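PDB 5GZS: GGDEF family protein from Vibrio cholerae, which is a diguanylate cyclase, thus expected to make the second messenger cyclic di-GMP, and binds arginine through its periplasmic portion, probably as a sensory input. Local coordinates for residues Thr79-Tyr84 against Asp153-Asn158; Gln143-Leu148 against Leu204-Gln209; Gln209-Ser214 against Phe430-Lys435. All blocks are in the same frame, centred on the assembly; numbering follows the deposited sequence.

The contacts run from the sheet beside the arginine pocket out to the joint with the second solute-binding-protein region. Contact 1 is buried and built on backbone hydrogen bonds between two strands, with tyrosine and aliphatic side chains on one face. Contact 2 is also buried but wholly apolar across its two helices, and Leu144 and Leu148 of its short helix in turn cover that tyrosine-bearing face. Contact 3, only partly buried, uses the same long helix 189-218 as contact 2, further along that helix, and the two share Gln209. Here a charged guanidinium and a serine hydroxyl join a leucine-alanine contact, as befits a more open place.

Contact 1. Residues Thr79-Tyr84 against Asp153-Asn158; sequences TYLYSY and DVQLLN
Strands 79-83 and 153-156 form an antiparallel pair, from Tyr80 beside Leu156 to Ser83 beside Asp153, in a three-stranded sheet of the first of two regions related to family 3 solute-binding proteins. Strand 79-83 is central, its other edge bonded to strand 137-140. Two hydrogen-bonded pairs fix the register: Leu81 N donates to Gln155 O (2.9 Å) and receives Gln155 N on its own carbonyl, and Ser83 and Asp153 exchange bonds likewise. Past the last bridge the pairing is prolonged, since Thr79 O accepts Leu157 N and Thr79 N donates to Asn158 OD1 (2.7 Å), meeting an in-plane lone pair. Asparagine suits this end because its amide can accept one backbone group while ND2 donates to another, the carbonyl of Glu77. Thr79 OG1 bonds to Tyr103 OH, and both Glu77 and Tyr103 line the arginine pocket.

On the side of Leu81, Leu157 from just past the strand end brings CD2 to 3.9 Å from Leu81 CB. The other face carries Tyr80, Tyr82, Val154 and Leu156 and is covered by helices 144-149 and 189-218. Val154 touches both tyrosines: CG1 lies alongside CD1 and CE1 of Tyr82, and CB is 3.7 Å from Tyr80 CD2. Tyrosine serves well here: its ring fills the apolar layer while its hydroxyl finds a polar partner, Gln203 for Tyr80 and Ala140 O for Tyr82. In Leu156, chi1 of -172° sets CG anti to the backbone N, and chi2 of 55° brings CD1 over one Tyr80 ring face in a CH-pi contact, 3.8 Å from the centroid and 26° off the normal.

Contact 2. Residues Gln143-Leu148 against Leu204-Gln209; sequences QLKPML and LDIRKQ
Ile206 of the long helix 189-218 inserts its two branches among Leu144, Lys145 and Leu148 of the short helix 144-149. This is a parallel helix-helix packing: the short segment axes lie 10.1 Å apart and make an angle of only 6°.

Ile206 suits the place because a beta-branched residue offers two arms at once. Its CG2 meets Leu148 CD2 at 3.5 Å and, more loosely, Leu144 CG at 4.0 Å. The other arm is drawn out straight by chi2 of 178°, which carries CD1 to Lys145 CB, 3.5 Å away. Leu144 and Leu148 stand one turn apart, joined by the backbone bond from Leu148 N to Leu144 O, and so present neighbouring branches to the opposing helix. The Leu144 and Ile206 side chains run alongside each other, pointing opposite ways, whereas Lys145 lies across Ile206. A bend at chi3 (-99°) leaves Lys145 CE 3.9 Å from Ile206 CD1. Lysine thus lends its aliphatic stem to the interface, and its amine reaches on to Tyr202 OH.

Arg207 also contributes its stem, but its head stays buried, with NH1 bonded to Gln203 OE1, while its methylenes meet the leucines: CG lies 3.8 Å from Leu148 CD2, and CD lies 4.2 Å from Leu144 CD2.

Contact 3. Residues Gln209-Ser214 against Phe430-Lys435; sequences QALRQS and FSRAIK
Leu211 lies against the guanidinium of Arg432, the two side chains antiparallel and alongside each other between helices that themselves run nearly antiparallel (167°), their short segment axes 10.9 Å apart. Leu211 CD1 sits over one face of the flat group, 3.7 Å above its plane and nearer the edge of the group than its middle, and is 3.7 Å from Arg432 NE. The delocalised guanidinium is poorly solvated above and below its plane, which lets a methyl rest there while an N-H at its edge can still donate.

Arg432 is bent at chi3 (60°), which turns NE out of line with the otherwise extended chain. Its NH2 comes within 3.7 Å of Leu211 CA. Its NH1 donates to Ser214 OG at 3.0 Å, with the hydroxyl tilted from the guanidinium plane and a fairly bent N-H...O angle of 136°. Serine fits one turn beyond Leu211: a short side chain leaves room for the long arginine and still supplies an acceptor. The other methyl of Leu211, CD2, meets Ala433 CA, 4.0 Å away, where the small alanine permits the approach.

Arg432 NE also makes a long, weak ion pair with Asp153 OD2, at the edge of the sheet of the first region. Leu211 further touches Leu260 and Met436, and Ala433 rests on Ala256 and Met259 of helix 248-259. Helix 421-435, packed through Phe430 and Ile434 on strand 414-417, thus brings the second region against the long helix 189-218.

Contact 1. Residues Thr79-Tyr84 against Asp153-Asn158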
loop_
_atom_site.group_PDB
_atom_site.type_symbol
_atom_site.label_atom_id
_atom_site.label_comp_id
_atom_site.label_asym_id
_atom_site.label_seq_id
_atom_site.Cartn_x
_atom_site.Cartn_y
_atom_site.Cartn_z
ATOM N N THR A 79 -4.712 -10.572 19.647
ATOM C CA THR A 79 -5.597 -9.424 19.676
ATOM C C THR A 79 -6.569 -9.468 18.507
ATOM O O THR A 79 -6.164 -9.650 17.356
ATOM C CB THR A 79 -4.799 -8.105 19.652
ATOM O OG1 THR A 79 -4.031 -7.994 20.862
ATOM C CG2 THR A 79 -5.743 -6.888 19.542
ATOM N N TYR A 80 -7.857 -9.314 18.812
ATOM C CA TYR A 80 -8.899 -9.588 17.823
ATOM C C TYR A 80 -9.879 -8.431 17.660
ATOM O O TYR A 80 -10.172 -7.679 18.622
ATOM C CB TYR A 80 -9.688 -10.873 18.189
ATOM C CG TYR A 80 -8.838 -12.122 18.409
ATOM C CD1 TYR A 80 -8.279 -12.391 19.666
ATOM C CD2 TYR A 80 -8.630 -13.039 17.386
ATOM C CE1 TYR A 80 -7.521 -13.507 19.889
ATOM C CE2 TYR A 80 -7.871 -14.181 17.594
ATOM C CZ TYR A 80 -7.309 -14.400 18.857
ATOM O OH TYR A 80 -6.541 -15.506 19.097
ATOM N N LEU A 81 -10.367 -8.291 16.425
ATOM C CA LEU A 81 -11.592 -7.544 16.157
ATOM C C LEU A 81 -12.758 -8.514 16.315
ATOM O O LEU A 81 -12.880 -9.476 15.540
ATOM C CB LEU A 81 -11.595 -6.935 14.746
ATOM C CG LEU A 81 -12.918 -6.268 14.322
ATOM C CD1 LEU A 81 -13.281 -5.057 15.213
ATOM C CD2 LEU A 81 -12.842 -5.877 12.875
ATOM N N TYR A 82 -13.594 -8.293 17.322
ATOM C CA TYR A 82 -14.809 -9.090 17.449
ATOM C C TYR A 82 -15.980 -8.411 16.726
ATOM O O TYR A 82 -16.246 -7.218 16.905
ATOM C CB TYR A 82 -15.163 -9.315 18.917
ATOM C CG TYR A 82 -14.096 -10.018 19.700
ATOM C CD1 TYR A 82 -14.066 -11.408 19.778
ATOM C CD2 TYR A 82 -13.117 -9.293 20.359
ATOM C CE1 TYR A 82 -13.088 -12.056 20.496
ATOM C CE2 TYR A 82 -12.138 -9.920 21.077
ATOM C CZ TYR A 82 -12.115 -11.302 21.138
ATOM O OH TYR A 82 -11.133 -11.910 21.873
ATOM N N SER A 83 -16.700 -9.169 15.921
ATOM C CA SER A 83 -17.761 -8.552 15.144
ATOM C C SER A 83 -18.728 -9.585 14.610
ATOM O O SER A 83 -18.365 -10.720 14.289
ATOM C CB SER A 83 -17.184 -7.719 13.982
ATOM O OG SER A 83 -16.499 -8.518 13.015
ATOM N N TYR A 84 -19.980 -9.172 14.545
ATOM C CA TYR A 84 -21.021 -9.986 13.962
ATOM C C TYR A 84 -20.738 -9.997 12.470
ATOM O O TYR A 84 -20.764 -8.943 11.826
ATOM C CB TYR A 84 -22.417 -9.423 14.319
ATOM C CG TYR A 84 -22.875 -9.836 15.704
ATOM C CD1 TYR A 84 -23.058 -11.181 16.007
ATOM C CD2 TYR A 84 -23.107 -8.898 16.711
ATOM C CE1 TYR A 84 -23.460 -11.594 17.264
ATOM C CE2 TYR A 84 -23.524 -9.305 17.993
ATOM C CZ TYR A 84 -23.695 -10.663 18.254
ATOM O OH TYR A 84 -24.095 -11.129 19.494
ATOM N N ASP A 153 -17.715 -13.384 15.472
ATOM C CA ASP A 153 -16.553 -13.800 14.692
ATOM C C ASP A 153 -15.358 -12.927 15.050
ATOM O O ASP A 153 -15.508 -11.858 15.642
ATOM C CB ASP A 153 -16.837 -13.720 13.193
ATOM C CG ASP A 153 -15.995 -14.710 12.363
ATOM O OD1 ASP A 153 -15.041 -15.332 12.885
ATOM O OD2 ASP A 153 -16.294 -14.854 11.155
ATOM N N VAL A 154 -14.165 -13.390 14.699
ATOM C CA VAL A 154 -12.968 -12.608 14.949
ATOM C C VAL A 154 -12.158 -12.426 13.688
ATOM O O VAL A 154 -12.269 -13.208 12.739
ATOM C CB VAL A 154 -12.070 -13.250 16.039
ATOM C CG1 VAL A 154 -12.744 -13.176 17.314
ATOM C CG2 VAL A 154 -11.786 -14.668 15.734
ATOM N N GLN A 155 -11.383 -11.349 13.684
ATOM C CA GLN A 155 -10.259 -11.179 12.781
ATOM C C GLN A 155 -9.015 -10.938 13.679
ATOM O O GLN A 155 -8.982 -9.977 14.468
ATOM C CB GLN A 155 -10.520 -10.029 11.808
ATOM C CG GLN A 155 -9.316 -9.558 10.988
ATOM C CD GLN A 155 -9.475 -8.099 10.497
ATOM O OE1 GLN A 155 -10.528 -7.476 10.676
ATOM N NE2 GLN A 155 -8.419 -7.551 9.903
ATOM N N LEU A 156 -8.032 -11.839 13.606
ATOM C CA LEU A 156 -6.772 -11.672 14.333
ATOM C C LEU A 156 -6.082 -10.426 13.843
ATOM O O LEU A 156 -5.797 -10.305 12.656
ATOM C CB LEU A 156 -5.851 -12.873 14.154
ATOM C CG LEU A 156 -4.596 -12.839 15.040
ATOM C CD1 LEU A 156 -5.025 -12.689 16.488
ATOM C CD2 LEU A 156 -3.706 -14.085 14.868
ATOM N N LEU A 157 -5.829 -9.492 14.748
ATOM C CA LEU A 157 -5.257 -8.226 14.345
ATOM C C LEU A 157 -3.739 -8.221 14.390
ATOM O O LEU A 157 -3.146 -7.255 13.961
ATOM C CB LEU A 157 -5.802 -7.086 15.223
ATOM C CG LEU A 157 -7.319 -6.818 15.126
ATOM C CD1 LEU A 157 -7.656 -5.496 15.743
ATOM C CD2 LEU A 157 -7.845 -6.875 13.676
ATOM N N ASN A 158 -3.100 -9.280 14.894
ATOM C CA ASN A 158 -1.650 -9.218 15.192
ATOM C C ASN A 158 -0.784 -9.157 13.948
ATOM O O ASN A 158 0.317 -8.631 13.972
ATOM C CB ASN A 158 -1.205 -10.410 16.051
ATOM C CG ASN A 158 -1.723 -10.323 17.473
ATOM O OD1 ASN A 158 -2.836 -10.778 17.765
ATOM N ND2 ASN A 158 -0.928 -9.745 18.363
#

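Contact 2. Residues Gln143-Leu148 against Leu204-Gln209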
loop_
_atom_site.group_PDB
_atom_site.type_symbol
_atom_site.label_atom_id
_atom_site.label_comp_id
_atom_site.label_asym_id
_atom_site.label_seq_id
_atom_site.Cartn_x
_atom_site.Cartn_y
_atom_site.Cartn_z
ATOM N N GLN A 143 -11.178 -12.502 25.715
ATOM C CA GLN A 143 -12.564 -12.435 25.298
ATOM C C GLN A 143 -12.939 -13.497 24.271
ATOM O O GLN A 143 -14.120 -13.705 24.009
ATOM C CB GLN A 143 -12.868 -11.055 24.733
ATOM C CG GLN A 143 -12.514 -9.903 25.657
ATOM C CD GLN A 143 -13.257 -9.955 26.984
ATOM O OE1 GLN A 143 -14.360 -10.501 27.069
ATOM N NE2 GLN A 143 -12.665 -9.353 28.027
ATOM N N LEU A 144 -11.949 -14.188 23.716
ATOM C CA LEU A 144 -12.189 -15.054 22.569
ATOM C C LEU A 144 -13.243 -16.136 22.819
ATOM O O LEU A 144 -14.263 -16.208 22.108
ATOM C CB LEU A 144 -10.884 -15.713 22.117
ATOM C CG LEU A 144 -11.024 -16.429 20.768
ATOM C CD1 LEU A 144 -11.485 -15.438 19.715
ATOM C CD2 LEU A 144 -9.715 -17.070 20.343
ATOM N N LYS A 145 -12.990 -16.985 23.813
ATOM C CA LYS A 145 -13.886 -18.099 24.098
ATOM C C LYS A 145 -15.307 -17.591 24.472
ATOM O O LYS A 145 -16.278 -18.001 23.844
ATOM C CB LYS A 145 -13.274 -19.005 25.177
ATOM C CG LYS A 145 -14.084 -20.250 25.538
ATOM C CD LYS A 145 -13.367 -21.090 26.599
ATOM C CE LYS A 145 -12.655 -22.238 25.922
ATOM N NZ LYS A 145 -11.503 -22.832 26.667
ATOM N N PRO A 146 -15.438 -16.664 25.440
ATOM C CA PRO A 146 -16.820 -16.242 25.715
ATOM C C PRO A 146 -17.471 -15.512 24.545
ATOM O O PRO A 146 -18.672 -15.676 24.323
ATOM C CB PRO A 146 -16.681 -15.309 26.924
ATOM C CG PRO A 146 -15.237 -14.866 26.909
ATOM C CD PRO A 146 -14.466 -16.023 26.350
HETATM N N MSE A 147 -16.695 -14.740 23.794
HETATM C CA MSE A 147 -17.259 -13.981 22.678
HETATM C C MSE A 147 -17.739 -14.892 21.541
HETATM O O MSE A 147 -18.839 -14.719 21.045
HETATM C CB MSE A 147 -16.243 -12.963 22.151
HETATM C CG MSE A 147 -16.833 -11.701 21.574
HETATM SE SE MSE A 147 -17.845 -10.682 22.869
HETATM C CE MSE A 147 -16.709 -9.099 23.061
ATOM N N LEU A 148 -16.934 -15.865 21.133
ATOM C CA LEU A 148 -17.343 -16.753 20.042
ATOM C C LEU A 148 -18.506 -17.650 20.445
ATOM O O LEU A 148 -19.206 -18.170 19.580
ATOM C CB LEU A 148 -16.172 -17.613 19.566
ATOM C CG LEU A 148 -15.380 -17.066 18.380
ATOM C CD1 LEU A 148 -14.777 -15.731 18.733
ATOM C CD2 LEU A 148 -14.307 -18.031 17.998
ATOM N N LEU A 204 -6.574 -21.203 18.037
ATOM C CA LEU A 204 -6.966 -21.678 16.719
ATOM C C LEU A 204 -8.079 -22.723 16.871
ATOM O O LEU A 204 -9.003 -22.785 16.048
ATOM C CB LEU A 204 -5.783 -22.266 15.941
ATOM C CG LEU A 204 -6.108 -22.475 14.458
ATOM C CD1 LEU A 204 -6.778 -21.208 13.934
ATOM C CD2 LEU A 204 -4.882 -22.812 13.628
ATOM N N ASP A 205 -8.002 -23.527 17.931
ATOM C CA ASP A 205 -9.031 -24.533 18.205
ATOM C C ASP A 205 -10.415 -23.935 18.485
ATOM O O ASP A 205 -11.425 -24.423 17.956
ATOM C CB ASP A 205 -8.603 -25.398 19.372
ATOM C CG ASP A 205 -7.654 -26.501 18.963
ATOM O OD1 ASP A 205 -7.274 -26.564 17.781
ATOM O OD2 ASP A 205 -7.281 -27.312 19.833
ATOM N N ILE A 206 -10.471 -22.888 19.300
ATOM C CA ILE A 206 -11.722 -22.166 19.551
ATOM C C ILE A 206 -12.303 -21.615 18.270
ATOM O O ILE A 206 -13.523 -21.703 18.033
ATOM C CB ILE A 206 -11.529 -20.982 20.522
ATOM C CG1 ILE A 206 -11.263 -21.481 21.932
ATOM C CG2 ILE A 206 -12.750 -20.005 20.501
ATOM C CD1 ILE A 206 -11.009 -20.340 22.896
ATOM N N ARG A 207 -11.437 -21.026 17.449
ATOM C CA ARG A 207 -11.902 -20.482 16.162
ATOM C C ARG A 207 -12.320 -21.575 15.164
ATOM O O ARG A 207 -13.301 -21.402 14.473
ATOM C CB ARG A 207 -10.847 -19.572 15.576
ATOM C CG ARG A 207 -10.831 -18.271 16.362
ATOM C CD ARG A 207 -9.505 -17.559 16.207
ATOM N NE ARG A 207 -9.392 -16.932 14.902
ATOM C CZ ARG A 207 -8.254 -16.797 14.248
ATOM N NH1 ARG A 207 -7.125 -17.230 14.782
ATOM N NH2 ARG A 207 -8.249 -16.203 13.071
ATOM N N LYS A 208 -11.640 -22.714 15.150
ATOM C CA LYS A 208 -12.088 -23.824 14.320
ATOM C C LYS A 208 -13.473 -24.330 14.729
ATOM O O LYS A 208 -14.321 -24.637 13.897
ATOM C CB LYS A 208 -11.096 -24.976 14.396
ATOM C CG LYS A 208 -9.864 -24.769 13.543
ATOM C CD LYS A 208 -8.824 -25.816 13.883
ATOM C CE LYS A 208 -7.663 -25.820 12.891
ATOM N NZ LYS A 208 -6.655 -26.761 13.433
ATOM N N GLN A 209 -13.663 -24.464 16.039
ATOM C CA GLN A 209 -14.897 -25.006 16.589
ATOM C C GLN A 209 -16.081 -24.137 16.203
ATOM O O GLN A 209 -17.140 -24.639 15.828
ATOM C CB GLN A 209 -14.801 -25.120 18.111
ATOM C CG GLN A 209 -16.051 -25.678 18.772
ATOM C CD GLN A 209 -16.538 -24.815 19.920
ATOM O OE1 GLN A 209 -16.391 -23.594 19.899
ATOM N NE2 GLN A 209 -17.122 -25.449 20.931
#

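Contact 3. Residues Gln209-Ser214 against Phe430-Lys435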
loop_
_atom_site.group_PDB
_atom_site.type_symbol
_atom_site.label_atom_id
_atom_site.label_comp_id
_atom_site.label_asym_id
_atom_site.label_seq_id
_atom_site.Cartn_x
_atom_site.Cartn_y
_atom_site.Cartn_z
ATOM N N GLN A 209 -13.663 -24.464 16.039
ATOM C CA GLN A 209 -14.897 -25.006 16.589
ATOM C C GLN A 209 -16.081 -24.137 16.203
ATOM O O GLN A 209 -17.140 -24.639 15.828
ATOM C CB GLN A 209 -14.801 -25.120 18.111
ATOM C CG GLN A 209 -16.051 -25.678 18.772
ATOM C CD GLN A 209 -16.538 -24.815 19.920
ATOM O OE1 GLN A 209 -16.391 -23.594 19.899
ATOM N NE2 GLN A 209 -17.122 -25.449 20.931
ATOM N N ALA A 210 -15.892 -22.826 16.294
ATOM C CA ALA A 210 -16.951 -21.875 15.923
ATOM C C ALA A 210 -17.248 -22.064 14.438
ATOM O O ALA A 210 -18.398 -22.231 14.052
ATOM C CB ALA A 210 -16.551 -20.454 16.218
ATOM N N LEU A 211 -16.183 -22.107 13.634
ATOM C CA LEU A 211 -16.295 -22.282 12.208
ATOM C C LEU A 211 -16.975 -23.613 11.884
ATOM O O LEU A 211 -17.902 -23.674 11.073
ATOM C CB LEU A 211 -14.912 -22.213 11.530
ATOM C CG LEU A 211 -14.974 -22.467 10.014
ATOM C CD1 LEU A 211 -16.028 -21.588 9.362
ATOM C CD2 LEU A 211 -13.643 -22.242 9.329
ATOM N N ARG A 212 -16.528 -24.688 12.515
ATOM C CA ARG A 212 -17.117 -25.977 12.205
ATOM C C ARG A 212 -18.583 -26.052 12.629
ATOM O O ARG A 212 -19.406 -26.706 11.971
ATOM C CB ARG A 212 -16.279 -27.071 12.822
ATOM C CG ARG A 212 -14.965 -27.150 12.057
ATOM C CD ARG A 212 -13.919 -28.034 12.706
ATOM N NE ARG A 212 -12.641 -27.753 12.062
ATOM C CZ ARG A 212 -11.477 -28.264 12.438
ATOM N NH1 ARG A 212 -11.425 -29.104 13.460
ATOM N NH2 ARG A 212 -10.363 -27.937 11.782
ATOM N N GLN A 213 -18.939 -25.326 13.674
ATOM C CA GLN A 213 -20.327 -25.313 14.084
ATOM C C GLN A 213 -21.158 -24.632 13.013
ATOM O O GLN A 213 -22.349 -24.916 12.856
ATOM C CB GLN A 213 -20.506 -24.625 15.441
ATOM C CG GLN A 213 -21.731 -25.123 16.187
ATOM C CD GLN A 213 -21.932 -26.649 16.084
ATOM O OE1 GLN A 213 -20.981 -27.441 16.173
ATOM N NE2 GLN A 213 -23.180 -27.061 15.911
ATOM N N SER A 214 -20.524 -23.743 12.264
ATOM C CA SER A 214 -21.231 -23.039 11.213
ATOM C C SER A 214 -21.520 -23.969 10.051
ATOM O O SER A 214 -22.578 -23.854 9.398
ATOM C CB SER A 214 -20.429 -21.835 10.729
ATOM O OG SER A 214 -20.560 -20.765 11.631
ATOM N N PHE A 430 -15.932 -20.689 2.842
ATOM C CA PHE A 430 -14.540 -20.733 2.406
ATOM C C PHE A 430 -13.859 -19.383 2.682
ATOM O O PHE A 430 -12.679 -19.345 3.012
ATOM C CB PHE A 430 -14.430 -21.138 0.923
ATOM C CG PHE A 430 -14.272 -22.642 0.709
ATOM C CD1 PHE A 430 -15.377 -23.483 0.679
ATOM C CD2 PHE A 430 -13.026 -23.206 0.572
ATOM C CE1 PHE A 430 -15.231 -24.859 0.501
ATOM C CE2 PHE A 430 -12.865 -24.582 0.398
ATOM C CZ PHE A 430 -13.970 -25.412 0.356
ATOM N N SER A 431 -14.594 -18.278 2.597
ATOM C CA SER A 431 -13.998 -16.993 2.969
ATOM C C SER A 431 -13.427 -17.012 4.404
ATOM O O SER A 431 -12.268 -16.626 4.633
ATOM C CB SER A 431 -15.015 -15.881 2.815
ATOM O OG SER A 431 -15.354 -15.708 1.453
ATOM N N ARG A 432 -14.217 -17.493 5.363
ATOM C CA ARG A 432 -13.728 -17.611 6.736
ATOM C C ARG A 432 -12.539 -18.541 6.835
ATOM O O ARG A 432 -11.553 -18.202 7.478
ATOM C CB ARG A 432 -14.834 -18.088 7.662
ATOM C CG ARG A 432 -15.992 -17.117 7.751
ATOM C CD ARG A 432 -17.115 -17.692 8.599
ATOM N NE ARG A 432 -16.693 -17.983 9.969
ATOM C CZ ARG A 432 -17.525 -18.429 10.901
ATOM N NH1 ARG A 432 -18.805 -18.623 10.593
ATOM N NH2 ARG A 432 -17.091 -18.682 12.127
ATOM N N ALA A 433 -12.606 -19.711 6.207
ATOM C CA ALA A 433 -11.488 -20.647 6.331
ATOM C C ALA A 433 -10.190 -20.005 5.837
ATOM O O ALA A 433 -9.128 -20.166 6.443
ATOM C CB ALA A 433 -11.764 -21.936 5.566
ATOM N N ILE A 434 -10.290 -19.267 4.739
ATOM C CA ILE A 434 -9.158 -18.535 4.192
ATOM C C ILE A 434 -8.628 -17.447 5.150
ATOM O O ILE A 434 -7.405 -17.319 5.307
ATOM C CB ILE A 434 -9.531 -17.898 2.860
ATOM C CG1 ILE A 434 -9.540 -18.959 1.755
ATOM C CG2 ILE A 434 -8.567 -16.776 2.521
ATOM C CD1 ILE A 434 -10.233 -18.475 0.473
ATOM N N LYS A 435 -9.525 -16.683 5.794
ATOM C CA LYS A 435 -9.089 -15.690 6.791
ATOM C C LYS A 435 -8.207 -16.306 7.861
ATOM O O LYS A 435 -7.088 -15.831 8.099
ATOM C CB LYS A 435 -10.267 -14.990 7.453
ATOM C CG LYS A 435 -10.941 -14.018 6.517
ATOM C CD LYS A 435 -12.000 -13.189 7.174
ATOM C CE LYS A 435 -12.998 -12.755 6.115
ATOM N NZ LYS A 435 -13.690 -11.463 6.405
#